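Local coordinates for protein oligogalacturonate-specific porin KdgM (Dickeya dadantii, PDB 4FQE) that forms a monomeric outer-membrane beta-barrel porin specific for oligogalacturonides and is required for full virulence, at residues H25-A28 against N29-L33. Residues are numbered along the deposited sequence; the frame is centred on the assembly and turned at random.
Sequences HRFA and NGFGL. With OCT (N-octane), chain C; OCT (N-octane), chain B.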
ATOM      1  N   HIS A  25       8.287   5.519   8.023  1.00 21.13           N
ATOM      2  CA  HIS A  25       8.398   5.272   9.442  1.00 21.67           C
ATOM      3  C   HIS A  25       7.085   5.649  10.107  1.00 21.69           C
ATOM      4  O   HIS A  25       6.437   6.618   9.684  1.00 20.92           O
ATOM      5  CB  HIS A  25       9.580   6.012  10.022  1.00 22.47           C
ATOM      6  CG  HIS A  25       9.754   5.822  11.506  1.00 23.40           C
ATOM      7  ND1 HIS A  25      10.279   4.702  12.033  1.00 23.79           N
ATOM      8  CD2 HIS A  25       9.404   6.638  12.584  1.00 24.13           C
ATOM      9  CE1 HIS A  25      10.287   4.790  13.379  1.00 24.70           C
ATOM     10  NE2 HIS A  25       9.769   5.986  13.718  1.00 24.95           N
ATOM     11  N   ARG A  26       6.671   4.849  11.090  1.00 21.89           N
ATOM     12  CA  ARG A  26       5.537   5.187  11.951  1.00 22.75           C
ATOM     13  C   ARG A  26       6.100   5.346  13.349  1.00 23.98           C
ATOM     14  O   ARG A  26       6.745   4.434  13.869  1.00 23.87           O
ATOM     15  CB  ARG A  26       4.501   4.069  11.914  1.00 22.71           C
ATOM     16  CG  ARG A  26       3.334   4.204  12.869  1.00 23.16           C
ATOM     17  CD  ARG A  26       2.194   5.042  12.352  1.00 22.86           C
ATOM     18  NE  ARG A  26       1.686   4.678  11.034  1.00 22.15           N
ATOM     19  CZ  ARG A  26       1.032   5.502  10.215  1.00 22.14           C
ATOM     20  NH1 ARG A  26       0.810   6.793  10.557  1.00 22.23           N
ATOM     21  NH2 ARG A  26       0.607   5.058   9.030  1.00 21.67           N
ATOM     22  N   PHE A  27       5.890   6.516  13.936  1.00 24.60           N
ATOM     23  CA  PHE A  27       6.330   6.814  15.283  1.00 26.27           C
ATOM     24  C   PHE A  27       5.339   6.204  16.279  1.00 26.73           C
ATOM     25  O   PHE A  27       4.185   5.931  15.929  1.00 26.12           O
ATOM     26  CB  PHE A  27       6.407   8.345  15.500  1.00 26.97           C
ATOM     27  CG  PHE A  27       7.479   9.017  14.696  1.00 27.43           C
ATOM     28  CD1 PHE A  27       8.787   9.065  15.164  1.00 28.57           C
ATOM     29  CD2 PHE A  27       7.194   9.580  13.454  1.00 27.09           C
ATOM     30  CE1 PHE A  27       9.796   9.655  14.407  1.00 28.81           C
ATOM     31  CE2 PHE A  27       8.191  10.165  12.694  1.00 27.82           C
ATOM     32  CZ  PHE A  27       9.497  10.207  13.166  1.00 28.25           C
ATOM     33  N   ALA A  28       5.789   6.005  17.515  1.00 28.05           N
ATOM     34  CA  ALA A  28       4.951   5.387  18.551  1.00 28.92           C
ATOM     35  C   ALA A  28       3.751   6.272  18.885  1.00 28.90           C
ATOM     36  O   ALA A  28       2.728   5.767  19.309  1.00 29.89           O
ATOM     37  CB  ALA A  28       5.762   5.064  19.809  1.00 30.14           C
ATOM     38  N   ASN A  29       3.870   7.589  18.680  1.00 28.69           N
ATOM     39  CA  ASN A  29       2.727   8.494  18.840  1.00 28.38           C
ATOM     40  C   ASN A  29       1.637   8.351  17.769  1.00 26.74           C
ATOM     41  O   ASN A  29       0.595   8.998  17.875  1.00 26.64           O
ATOM     42  CB  ASN A  29       3.189   9.976  18.916  1.00 28.77           C
ATOM     43  CG  ASN A  29       3.947  10.437  17.673  1.00 28.23           C
ATOM     44  OD1 ASN A  29       3.642  10.051  16.545  1.00 27.25           O
ATOM     45  ND2 ASN A  29       4.967  11.260  17.893  1.00 28.91           N
ATOM     46  N   GLY A  30       1.889   7.574  16.720  1.00 25.05           N
ATOM     47  CA  GLY A  30       0.906   7.380  15.665  1.00 23.79           C
ATOM     48  C   GLY A  30       1.199   8.154  14.388  1.00 22.77           C
ATOM     49  O   GLY A  30       0.613   7.866  13.353  1.00 21.82           O
ATOM     50  N   PHE A  31       2.096   9.138  14.452  1.00 22.97           N
ATOM     51  CA  PHE A  31       2.411   9.944  13.260  1.00 22.38           C
ATOM     52  C   PHE A  31       3.264   9.123  12.307  1.00 21.78           C
ATOM     53  O   PHE A  31       4.157   8.393  12.764  1.00 21.84           O
ATOM     54  CB  PHE A  31       3.162  11.204  13.641  1.00 23.23           C
ATOM     55  CG  PHE A  31       3.424  12.133  12.467  1.00 23.36           C
ATOM     56  CD1 PHE A  31       4.705  12.336  11.986  1.00 23.59           C
ATOM     57  CD2 PHE A  31       2.368  12.803  11.855  1.00 23.41           C
ATOM     58  CE1 PHE A  31       4.924  13.188  10.899  1.00 23.79           C
ATOM     59  CE2 PHE A  31       2.586  13.667  10.789  1.00 23.26           C
ATOM     60  CZ  PHE A  31       3.851  13.849  10.307  1.00 23.32           C
ATOM     61  N   GLY A  32       2.961   9.207  11.011  1.00 20.88           N
ATOM     62  CA  GLY A  32       3.734   8.453  10.014  1.00 20.96           C
ATOM     63  C   GLY A  32       4.071   9.333   8.848  1.00 20.87           C
ATOM     64  O   GLY A  32       3.325  10.276   8.561  1.00 20.43           O
ATOM     65  N   LEU A  33       5.176   8.994   8.182  1.00 21.13           N
ATOM     66  CA  LEU A  33       5.699   9.744   7.056  1.00 21.80           C
ATOM     67  C   LEU A  33       6.323   8.751   6.110  1.00 21.00           C
ATOM     68  O   LEU A  33       7.042   7.869   6.566  1.00 21.04           O
ATOM     69  CB  LEU A  33       6.823  10.667   7.527  1.00 23.58           C
ATOM     70  CG  LEU A  33       6.846  12.140   7.175  1.00 25.66           C
ATOM     71  CD1 LEU A  33       8.300  12.596   7.220  1.00 27.24           C
ATOM     72  CD2 LEU A  33       6.208  12.479   5.823  1.00 26.16           C
TER
HETATM   73  C1  OCT C 302      12.195  15.202   6.707  1.00 81.83           C
HETATM   74  C2  OCT C 302      13.002  14.927   7.956  1.00 81.89           C
HETATM   75  C3  OCT C 302      12.237  14.032   8.928  1.00 79.99           C
HETATM   76  C4  OCT C 302      10.860  14.625   9.217  1.00 79.97           C
HETATM   77  C5  OCT C 302      10.252  14.088  10.509  1.00 78.70           C
HETATM   78  C6  OCT C 302       9.221  15.067  11.066  1.00 80.40           C
HETATM   79  C7  OCT C 302       9.054  14.833  12.553  1.00 78.99           C
HETATM   80  C8  OCT C 302       8.429  13.476  12.778  1.00 74.97           C
HETATM   81  C1  OCT B 301      10.122  14.095   2.892  1.00 60.97           C
HETATM   82  C2  OCT B 301       9.584  12.921   3.696  1.00 61.68           C
HETATM   83  C3  OCT B 301      10.692  11.908   4.000  1.00 61.40           C
HETATM   84  C4  OCT B 301      10.188  10.609   4.644  1.00 60.84           C
HETATM   85  C5  OCT B 301      11.314   9.802   5.288  1.00 58.44           C
HETATM   86  C6  OCT B 301      10.778   8.708   6.216  1.00 57.03           C
HETATM   87  C7  OCT B 301      11.616   8.589   7.481  1.00 56.36           C
HETATM   88  C8  OCT B 301      11.240   9.666   8.470  1.00 58.30           C
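F27 and F31 lie side by side, pointing the same way, F27 CD2 meeting the edge of the F31 ring, in a tight beta-hairpin turn whose contacts fall into three kinds. The backbone comes first. H25 and L33 make an antiparallel hydrogen-bonded pair, with bonds in both directions, and R26 with G32 is the non-hydrogen-bonded pair that follows. F27 N then donates to F31 O (2.8 Å), and G30 N returns to F27 O (2.9 Å), closing a type I turn over F27 to G30. G30 takes positive phi (104°), where a side chain would crowd the preceding carbonyl oxygen.

Side-chain polar groups brace this turn. N29 OD1 accepts F31 N at 2.8 Å in the plane of its carbonyl, an Asx turn; chi1 of 60° folds the amide back over its own backbone, and OD1 also rests on F27 CB. R26, on the opposite sheet face from H25 and L33, bends at chi2 (85°) and chi3, curling its guanidinium across side-chain-free G32. NH1 reaches G30 O, tilted out of the guanidinium plane, at 3.0 Å and also bonds S65 OG; NH2 forms a salt bridge with E77.

Among ring and apolar contacts, F27 CD2 is 4.0 Å from F31 CD1. H25 turns its CD2 edge to an F27 face, 3.4 Å above the centre, its ND1 held by V1 N. One n-octane ends against F27 CE2 and F31 CD1; L33 CD1 touches both octanes, consistent with a lipid-facing surface.

The hairpin joins strands 18-26 and 31-40 of the twelve-stranded barrel; strand 57-69 continues the sheet beyond 31-40, bonding G30 and G32 through V67 and S65.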